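Local coordinates for protein homospermidine synthase (Legionella pneumophila subsp. pneumophila str. Philadelphia 1, PDB 2PH5) that binds NAD and probably acts as a homospermidine synthase, making the polyamine homospermidine, at residues Val53-Ala56 with Gln57-Val61; Asp443-Pro446 with Leu447-Arg450; Leu329-Phe332 with Glu333-Asn337. All coordinates share one frame; numbering follows the deposited sequence.

Contact 1: Val53-Ala56 with Gln57-Val61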
ATOM      1  N   VAL A  53      20.210   5.918 -21.749  1.00 53.75           N
ATOM      2  CA  VAL A  53      19.324   5.785 -22.894  1.00 51.42           C
ATOM      3  C   VAL A  53      19.954   6.409 -24.138  1.00 48.03           C
ATOM      4  O   VAL A  53      20.759   7.340 -24.047  1.00 47.02           O
ATOM      5  CB  VAL A  53      17.948   6.438 -22.606  1.00 51.96           C
ATOM      6  CG1 VAL A  53      18.036   7.946 -22.777  1.00 53.75           C
ATOM      7  CG2 VAL A  53      16.887   5.843 -23.515  1.00 53.74           C
ATOM      8  N   ASP A  54      19.585   5.892 -25.301  1.00 44.67           N
ATOM      9  CA  ASP A  54      20.137   6.388 -26.549  1.00 42.81           C
ATOM     10  C   ASP A  54      19.162   7.215 -27.379  1.00 38.55           C
ATOM     11  O   ASP A  54      19.254   7.240 -28.607  1.00 38.78           O
ATOM     12  CB  ASP A  54      20.656   5.205 -27.376  1.00 46.17           C
ATOM     13  CG  ASP A  54      19.640   4.081 -27.492  1.00 48.70           C
ATOM     14  OD1 ASP A  54      18.597   4.273 -28.156  1.00 49.31           O
ATOM     15  OD2 ASP A  54      19.882   3.000 -26.913  1.00 52.02           O
ATOM     16  N   VAL A  55      18.246   7.908 -26.709  1.00 33.05           N
ATOM     17  CA  VAL A  55      17.254   8.727 -27.401  1.00 30.23           C
ATOM     18  C   VAL A  55      17.922   9.802 -28.269  1.00 27.31           C
ATOM     19  O   VAL A  55      17.627   9.921 -29.465  1.00 26.29           O
ATOM     20  CB  VAL A  55      16.275   9.385 -26.383  1.00 30.06           C
ATOM     21  CG1 VAL A  55      15.224  10.223 -27.105  1.00 28.16           C
ATOM     22  CG2 VAL A  55      15.605   8.302 -25.569  1.00 28.12           C
ATOM     23  N   ALA A  56      18.830  10.568 -27.676  1.00 23.83           N
ATOM     24  CA  ALA A  56      19.535  11.600 -28.425  1.00 24.10           C
ATOM     25  C   ALA A  56      20.271  11.014 -29.635  1.00 24.44           C
ATOM     26  O   ALA A  56      20.234  11.586 -30.724  1.00 22.81           O
ATOM     27  CB  ALA A  56      20.515  12.323 -27.520  1.00 22.13           C
ATOM     28  N   GLN A  57      20.918   9.864 -29.452  1.00 25.99           N
ATOM     29  CA  GLN A  57      21.660   9.243 -30.543  1.00 27.86           C
ATOM     30  C   GLN A  57      20.775   8.734 -31.679  1.00 26.61           C
ATOM     31  O   GLN A  57      21.179   8.756 -32.841  1.00 25.68           O
ATOM     32  CB  GLN A  57      22.528   8.090 -30.032  1.00 31.66           C
ATOM     33  CG  GLN A  57      23.625   8.497 -29.075  1.00 37.86           C
ATOM     34  CD  GLN A  57      23.186   8.437 -27.624  1.00 44.15           C
ATOM     35  OE1 GLN A  57      22.110   8.926 -27.267  1.00 47.77           O
ATOM     36  NE2 GLN A  57      24.023   7.840 -26.777  1.00 45.47           N
ATOM     37  N   GLN A  58      19.572   8.279 -31.347  1.00 25.81           N
ATOM     38  CA  GLN A  58      18.657   7.771 -32.356  1.00 26.19           C
ATOM     39  C   GLN A  58      18.169   8.886 -33.265  1.00 25.99           C
ATOM     40  O   GLN A  58      17.959   8.676 -34.460  1.00 25.36           O
ATOM     41  CB  GLN A  58      17.461   7.090 -31.698  1.00 26.57           C
ATOM     42  CG  GLN A  58      17.838   5.880 -30.857  1.00 28.05           C
ATOM     43  CD  GLN A  58      18.189   4.654 -31.684  1.00 28.89           C
ATOM     44  OE1 GLN A  58      18.588   3.622 -31.138  1.00 27.72           O
ATOM     45  NE2 GLN A  58      18.036   4.756 -33.003  1.00 28.30           N
ATOM     46  N   TYR A  59      17.993  10.075 -32.701  1.00 26.71           N
ATOM     47  CA  TYR A  59      17.531  11.211 -33.483  1.00 25.93           C
ATOM     48  C   TYR A  59      18.687  12.050 -34.010  1.00 26.88           C
ATOM     49  O   TYR A  59      18.499  12.902 -34.881  1.00 26.75           O
ATOM     50  CB  TYR A  59      16.586  12.068 -32.639  1.00 24.40           C
ATOM     51  CG  TYR A  59      15.262  11.385 -32.364  1.00 24.17           C
ATOM     52  CD1 TYR A  59      14.261  11.347 -33.340  1.00 23.61           C
ATOM     53  CD2 TYR A  59      15.023  10.745 -31.143  1.00 23.10           C
ATOM     54  CE1 TYR A  59      13.055  10.689 -33.111  1.00 22.89           C
ATOM     55  CE2 TYR A  59      13.824  10.083 -30.902  1.00 21.41           C
ATOM     56  CZ  TYR A  59      12.845  10.060 -31.894  1.00 24.76           C
ATOM     57  OH  TYR A  59      11.665   9.392 -31.678  1.00 27.29           O
ATOM     58  N   GLY A  60      19.882  11.798 -33.486  1.00 26.63           N
ATOM     59  CA  GLY A  60      21.052  12.544 -33.918  1.00 26.85           C
ATOM     60  C   GLY A  60      21.028  13.987 -33.445  1.00 26.49           C
ATOM     61  O   GLY A  60      21.380  14.906 -34.189  1.00 26.96           O
ATOM     62  N   VAL A  61      20.606  14.192 -32.204  1.00 25.60           N
ATOM     63  CA  VAL A  61      20.542  15.529 -31.649  1.00 26.09           C
ATOM     64  C   VAL A  61      21.711  15.755 -30.708  1.00 25.32           C
ATOM     65  O   VAL A  61      22.000  14.927 -29.846  1.00 24.74           O
ATOM     66  CB  VAL A  61      19.184  15.756 -30.920  1.00 25.54           C
ATOM     67  CG1 VAL A  61      19.194  17.057 -30.142  1.00 21.92           C
ATOM     68  CG2 VAL A  61      18.058  15.781 -31.952  1.00 24.85           C
TER
HETATM   69  O   HOH W   1      21.035  10.327 -25.069  1.00 53.77           O
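Q57, in the first turn of the helix, folds its side chain back toward D54, the N-cap residue. Its CG leaves beside the backbone N (chi1 -64°) and the chain then bends, so that OE1 comes to 3.3 Å from D54 CA. There Q57 OE1 accepts a hydrogen bond from a water oxygen 2.8 Å away. The same water donates to V53 O and reaches A56 N only through a longer, weak bond. The carboxylate of D54 makes no capping bond.

Q58 comes next. Its N donates to D54 O at 2.9 Å, approaching nearly along the C=O axis, and its CG lies close to D54 O and D54 OD1.

Y59 N bonds to V55 O at 3.3 Å, and the Y59 ring turns an edge to that oxygen, with CD2 3.2 Å from V55 O near the ring plane. V55 lies alongside: its CG1, anti to the backbone N (chi1 -179°), packs 4.0 Å from Y59 CE2.

G60 then breaks the helix with positive phi, as the C-prime residue of a Schellman motif. G60 N bonds weakly to Q57 O, while V61 N reaches back to A56 O at 3.0 Å in a fairly straight bond (164° at the hydrogen).

The short helix 55-59 is the connection in the beta-alpha-beta unit between strands 43-47 and 62-65 of the NAD-binding Rossmann sheet. V61 packs on V43 and I45 of the first strand and on M29 and F33 of helix 23-35, against which Y59 also lies, its ring nearly parallel to that of F33.

Contact 2: Asp443-Pro446 with Leu447-Arg450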
ATOM      1  N   ASP A 443     -23.754   8.438 -10.834  1.00 34.06           N
ATOM      2  CA  ASP A 443     -24.614   8.671  -9.681  1.00 34.30           C
ATOM      3  C   ASP A 443     -23.841   8.452  -8.390  1.00 32.01           C
ATOM      4  O   ASP A 443     -24.416   8.423  -7.303  1.00 33.46           O
ATOM      5  CB  ASP A 443     -25.828   7.726  -9.716  1.00 36.42           C
ATOM      6  CG  ASP A 443     -25.432   6.252  -9.733  1.00 40.04           C
ATOM      7  OD1 ASP A 443     -26.337   5.395  -9.731  1.00 44.04           O
ATOM      8  OD2 ASP A 443     -24.221   5.944  -9.754  1.00 40.91           O
ATOM      9  N   TRP A 444     -22.532   8.290  -8.515  1.00 29.32           N
ATOM     10  CA  TRP A 444     -21.681   8.071  -7.353  1.00 26.90           C
ATOM     11  C   TRP A 444     -21.531   9.322  -6.486  1.00 26.49           C
ATOM     12  O   TRP A 444     -21.534  10.444  -6.994  1.00 25.22           O
ATOM     13  CB  TRP A 444     -20.281   7.656  -7.806  1.00 25.04           C
ATOM     14  CG  TRP A 444     -19.254   7.798  -6.716  1.00 26.03           C
ATOM     15  CD1 TRP A 444     -18.903   6.852  -5.799  1.00 25.03           C
ATOM     16  CD2 TRP A 444     -18.497   8.977  -6.385  1.00 24.87           C
ATOM     17  NE1 TRP A 444     -17.979   7.365  -4.918  1.00 25.44           N
ATOM     18  CE2 TRP A 444     -17.713   8.665  -5.254  1.00 23.11           C
ATOM     19  CE3 TRP A 444     -18.411  10.266  -6.932  1.00 26.21           C
ATOM     20  CZ2 TRP A 444     -16.849   9.594  -4.658  1.00 23.50           C
ATOM     21  CZ3 TRP A 444     -17.549  11.194  -6.335  1.00 26.21           C
ATOM     22  CH2 TRP A 444     -16.781  10.848  -5.210  1.00 24.27           C
ATOM     23  N   THR A 445     -21.398   9.118  -5.179  1.00 24.43           N
ATOM     24  CA  THR A 445     -21.148  10.208  -4.242  1.00 26.73           C
ATOM     25  C   THR A 445     -20.356   9.563  -3.117  1.00 27.01           C
ATOM     26  O   THR A 445     -20.413   8.353  -2.937  1.00 26.77           O
ATOM     27  CB  THR A 445     -22.430  10.821  -3.627  1.00 26.39           C
ATOM     28  OG1 THR A 445     -22.731  10.149  -2.398  1.00 25.48           O
ATOM     29  CG2 THR A 445     -23.604  10.694  -4.576  1.00 24.76           C
ATOM     30  N   PRO A 446     -19.598  10.358  -2.350  1.00 28.58           N
ATOM     31  CA  PRO A 446     -18.816   9.777  -1.250  1.00 28.71           C
ATOM     32  C   PRO A 446     -19.696   9.285  -0.111  1.00 28.73           C
ATOM     33  O   PRO A 446     -19.200   8.833   0.918  1.00 28.21           O
ATOM     34  CB  PRO A 446     -17.906  10.927  -0.823  1.00 26.66           C
ATOM     35  CG  PRO A 446     -18.720  12.133  -1.132  1.00 29.18           C
ATOM     36  CD  PRO A 446     -19.326  11.802  -2.487  1.00 28.96           C
ATOM     37  N   LEU A 447     -21.005   9.367  -0.316  1.00 31.58           N
ATOM     38  CA  LEU A 447     -21.963   8.954   0.704  1.00 35.47           C
ATOM     39  C   LEU A 447     -22.526   7.547   0.507  1.00 38.70           C
ATOM     40  O   LEU A 447     -23.029   6.943   1.453  1.00 39.42           O
ATOM     41  CB  LEU A 447     -23.104   9.968   0.774  1.00 31.62           C
ATOM     42  CG  LEU A 447     -23.277  10.735   2.083  1.00 32.19           C
ATOM     43  CD1 LEU A 447     -21.944  11.217   2.610  1.00 32.58           C
ATOM     44  CD2 LEU A 447     -24.218  11.915   1.842  1.00 32.59           C
ATOM     45  N   LYS A 448     -22.444   7.018  -0.707  1.00 42.17           N
ATOM     46  CA  LYS A 448     -22.970   5.684  -0.946  1.00 46.90           C
ATOM     47  C   LYS A 448     -21.895   4.608  -0.983  1.00 48.40           C
ATOM     48  O   LYS A 448     -20.700   4.909  -0.976  1.00 48.55           O
ATOM     49  CB  LYS A 448     -23.799   5.657  -2.231  1.00 48.34           C
ATOM     50  CG  LYS A 448     -23.150   6.307  -3.418  1.00 49.22           C
ATOM     51  CD  LYS A 448     -24.177   7.139  -4.170  1.00 52.80           C
ATOM     52  CE  LYS A 448     -25.407   6.325  -4.544  1.00 52.17           C
ATOM     53  NZ  LYS A 448     -26.471   7.203  -5.107  1.00 52.99           N
ATOM     54  N   ASN A 449     -22.342   3.352  -1.015  1.00 50.33           N
ATOM     55  CA  ASN A 449     -21.465   2.183  -1.023  1.00 51.89           C
ATOM     56  C   ASN A 449     -20.617   2.184   0.237  1.00 52.87           C
ATOM     57  O   ASN A 449     -19.618   1.472   0.334  1.00 52.69           O
ATOM     58  CB  ASN A 449     -20.558   2.173  -2.252  1.00 52.73           C
ATOM     59  CG  ASN A 449     -21.339   2.132  -3.546  1.00 54.60           C
ATOM     60  OD1 ASN A 449     -22.207   1.277  -3.734  1.00 55.20           O
ATOM     61  ND2 ASN A 449     -21.030   3.057  -4.454  1.00 54.76           N
ATOM     62  N   ARG A 450     -21.035   2.998   1.202  1.00 53.31           N
ATOM     63  CA  ARG A 450     -20.343   3.112   2.474  1.00 55.29           C
ATOM     64  C   ARG A 450     -20.387   1.800   3.225  1.00 57.89           C
ATOM     65  O   ARG A 450     -21.281   0.976   3.018  1.00 59.68           O
ATOM     66  CB  ARG A 450     -20.992   4.199   3.331  1.00 53.80           C
ATOM     67  CG  ARG A 450     -20.598   5.619   2.960  1.00 51.15           C
ATOM     68  CD  ARG A 450     -19.235   5.967   3.515  1.00 47.16           C
ATOM     69  NE  ARG A 450     -19.017   7.405   3.504  1.00 46.45           N
ATOM     70  CZ  ARG A 450     -18.114   8.024   4.255  1.00 43.93           C
ATOM     71  NH1 ARG A 450     -17.977   9.337   4.190  1.00 45.38           N
ATOM     72  NH2 ARG A 450     -17.351   7.333   5.082  1.00 45.27           N
TER
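K448 sends its side chain back across T445 to the carbonyl of D443. From CB the chain starts with CG between the backbone N and the carbonyl carbon (chi1 48°), which turns it back toward the preceding residues. CG rests 3.5 Å from T445 O. After a bend CD meets two groups, the methyl CG2 of T445 at 3.6 Å and D443 O at 3.4 Å, and the T445 side chain crosses the lysine there at about a right angle. CE continues past the D443 carbonyl, and NZ ends 3.2 Å from D443 O in a weak hydrogen bond. The D443 carboxylate is near but not in contact, with OD1 5.0 Å from K448 NZ; the opposite charges probably still attract.

The backbone here is a type I beta turn from T445 to K448, in the loop between strand 436-442 and helix 466-469. It closes through K448 N to T445 O at 3.3 Å, the donor lying well above the carbonyl plane, 58° out of it. T445 OG1 probably also accepts from L447 N, the pattern of an ST turn, but that nitrogen is too crowded in the model for this to be sure.

Further on, R450 NE bonds to P446 O at 3.0 Å, in the carbonyl plane but tilted from the guanidinium plane. P446 N lies over one face of the W444 indole, toward its rim, and W444 meets the ring of W279.

Contact 3: Leu329-Phe332 with Glu333-Asn337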
ATOM      1  N   LEU A 329       3.382   0.723  -3.443  1.00 17.51           N
ATOM      2  CA  LEU A 329       4.282  -0.054  -2.610  1.00 17.69           C
ATOM      3  C   LEU A 329       5.435   0.857  -2.196  1.00 18.17           C
ATOM      4  O   LEU A 329       5.925   0.774  -1.074  1.00 19.41           O
ATOM      5  CB  LEU A 329       4.829  -1.259  -3.389  1.00 16.40           C
ATOM      6  CG  LEU A 329       3.840  -2.338  -3.833  1.00 18.49           C
ATOM      7  CD1 LEU A 329       4.539  -3.363  -4.725  1.00 17.96           C
ATOM      8  CD2 LEU A 329       3.251  -3.027  -2.621  1.00 19.90           C
ATOM      9  N   SER A 330       5.862   1.730  -3.106  1.00 19.92           N
ATOM     10  CA  SER A 330       6.963   2.643  -2.817  1.00 19.77           C
ATOM     11  C   SER A 330       6.636   3.603  -1.683  1.00 19.94           C
ATOM     12  O   SER A 330       7.415   3.755  -0.740  1.00 18.57           O
ATOM     13  CB  SER A 330       7.349   3.428  -4.072  1.00 20.17           C
ATOM     14  OG  SER A 330       7.952   2.578  -5.031  1.00 18.94           O
ATOM     15  N   ILE A 331       5.486   4.257  -1.783  1.00 21.64           N
ATOM     16  CA  ILE A 331       5.046   5.179  -0.744  1.00 22.79           C
ATOM     17  C   ILE A 331       4.937   4.417   0.585  1.00 23.88           C
ATOM     18  O   ILE A 331       5.379   4.906   1.627  1.00 25.28           O
ATOM     19  CB  ILE A 331       3.687   5.798  -1.128  1.00 22.41           C
ATOM     20  CG1 ILE A 331       3.899   6.796  -2.276  1.00 21.38           C
ATOM     21  CG2 ILE A 331       3.038   6.453   0.080  1.00 22.03           C
ATOM     22  CD1 ILE A 331       2.624   7.217  -2.975  1.00 17.75           C
ATOM     23  N   PHE A 332       4.360   3.217   0.541  1.00 22.84           N
ATOM     24  CA  PHE A 332       4.217   2.391   1.738  1.00 24.26           C
ATOM     25  C   PHE A 332       5.589   2.181   2.389  1.00 25.86           C
ATOM     26  O   PHE A 332       5.743   2.353   3.604  1.00 25.91           O
ATOM     27  CB  PHE A 332       3.565   1.048   1.372  1.00 25.93           C
ATOM     28  CG  PHE A 332       3.454   0.074   2.522  1.00 32.29           C
ATOM     29  CD1 PHE A 332       4.521  -0.766   2.848  1.00 34.37           C
ATOM     30  CD2 PHE A 332       2.278  -0.016   3.268  1.00 34.97           C
ATOM     31  CE1 PHE A 332       4.419  -1.686   3.899  1.00 33.76           C
ATOM     32  CE2 PHE A 332       2.170  -0.934   4.322  1.00 35.41           C
ATOM     33  CZ  PHE A 332       3.244  -1.769   4.635  1.00 33.88           C
ATOM     34  N   GLU A 333       6.583   1.832   1.572  1.00 24.73           N
ATOM     35  CA  GLU A 333       7.948   1.601   2.043  1.00 23.81           C
ATOM     36  C   GLU A 333       8.594   2.898   2.551  1.00 24.59           C
ATOM     37  O   GLU A 333       9.392   2.869   3.490  1.00 26.03           O
ATOM     38  CB  GLU A 333       8.780   0.980   0.907  1.00 23.98           C
ATOM     39  CG  GLU A 333      10.271   0.825   1.177  1.00 26.31           C
ATOM     40  CD  GLU A 333      11.005   0.121   0.031  1.00 29.87           C
ATOM     41  OE1 GLU A 333      10.859   0.551  -1.137  1.00 30.01           O
ATOM     42  OE2 GLU A 333      11.736  -0.868   0.296  1.00 29.93           O
ATOM     43  N   LEU A 334       8.230   4.023   1.933  1.00 24.84           N
ATOM     44  CA  LEU A 334       8.733   5.356   2.291  1.00 22.80           C
ATOM     45  C   LEU A 334       8.332   5.668   3.728  1.00 24.10           C
ATOM     46  O   LEU A 334       9.171   6.020   4.555  1.00 24.34           O
ATOM     47  CB  LEU A 334       8.122   6.412   1.366  1.00 20.85           C
ATOM     48  CG  LEU A 334       8.756   7.798   1.155  1.00 22.95           C
ATOM     49  CD1 LEU A 334       7.635   8.831   1.127  1.00 19.95           C
ATOM     50  CD2 LEU A 334       9.774   8.140   2.220  1.00 19.51           C
ATOM     51  N   LYS A 335       7.037   5.543   4.013  1.00 25.05           N
ATOM     52  CA  LYS A 335       6.514   5.792   5.353  1.00 25.47           C
ATOM     53  C   LYS A 335       7.150   4.792   6.308  1.00 24.48           C
ATOM     54  O   LYS A 335       7.512   5.140   7.432  1.00 24.76           O
ATOM     55  CB  LYS A 335       4.992   5.613   5.389  1.00 25.75           C
ATOM     56  CG  LYS A 335       4.219   6.585   4.530  1.00 26.77           C
ATOM     57  CD  LYS A 335       2.755   6.212   4.471  1.00 25.46           C
ATOM     58  CE  LYS A 335       1.998   7.241   3.654  1.00 27.15           C
ATOM     59  NZ  LYS A 335       0.543   6.943   3.505  1.00 28.01           N
ATOM     60  N   SER A 336       7.267   3.548   5.847  1.00 24.17           N
ATOM     61  CA  SER A 336       7.868   2.471   6.626  1.00 26.02           C
ATOM     62  C   SER A 336       9.300   2.838   7.030  1.00 28.16           C
ATOM     63  O   SER A 336       9.781   2.420   8.082  1.00 29.44           O
ATOM     64  CB  SER A 336       7.872   1.176   5.806  1.00 25.44           C
ATOM     65  OG  SER A 336       8.505   0.113   6.498  1.00 25.38           O
ATOM     66  N   ASN A 337       9.974   3.619   6.186  1.00 29.50           N
ATOM     67  CA  ASN A 337      11.339   4.055   6.461  1.00 29.30           C
ATOM     68  C   ASN A 337      11.328   5.412   7.145  1.00 28.74           C
ATOM     69  O   ASN A 337      12.256   6.208   6.976  1.00 26.22           O
ATOM     70  CB  ASN A 337      12.162   4.191   5.178  1.00 31.45           C
ATOM     71  CG  ASN A 337      12.271   2.903   4.403  1.00 35.55           C
ATOM     72  OD1 ASN A 337      12.398   1.817   4.973  1.00 39.09           O
ATOM     73  ND2 ASN A 337      12.247   3.017   3.080  1.00 39.41           N
TER
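The final turns of helix 325-336, in the C-terminal domain, are built here from four successive i to i+4 backbone bonds, with I331 and K335 side by side on one flank. E333 N donates to L329 O at 2.9 Å and L334 N to S330 O at 2.8 Å. K335 N reaches I331 O at 3.0 Å in a nearly straight bond (169° at the hydrogen), and S336 N bonds to F332 O.

On the flank, K335 is fully extended beyond CG, so its CE lies 3.8 Å from I331 CG2 and the chain lies beside the isoleucine, pointing the same way. F332 swings CG anti to its own N (chi1 176°); E333 N then lies obliquely to the F332 ring, 3.6 Å from F332 CD1. S336 CB closes on F332 O at 3.3 Å.

The polar ends look elsewhere: K335 NZ bonds to A272 O, E333 forms a salt bridge with K217, S330 OG bonds to V223 N, and S336 OG to H287 N of the second subunit. I331 and K335 thus meet through carbon atoms alone, while the polar groups tie the helix to its surroundings and, through S336, to the dimer partner.

In the fold
The three contacts are separate, well-spaced pieces of the chain. Contact 1 belongs to the NAD-binding domain, where the side chain of V55 is about 4 Å from that of F21, an NAD-binding residue, and V53's side chain is about 10 Å from the bound cofactor. Contacts 2 and 3 lie away from the annotated sites; their nearest atoms are about 18 Å apart, and both reach the second subunit, contact 3 by a hydrogen bond and contact 2 by a long, weak ion pair of R450 with E338 of that subunit. Contacts 1 and 2 stand on opposite sides of the chain's centre, 49 Å between centres, while contact 3 is 35 Å, centre to centre, from contact 1.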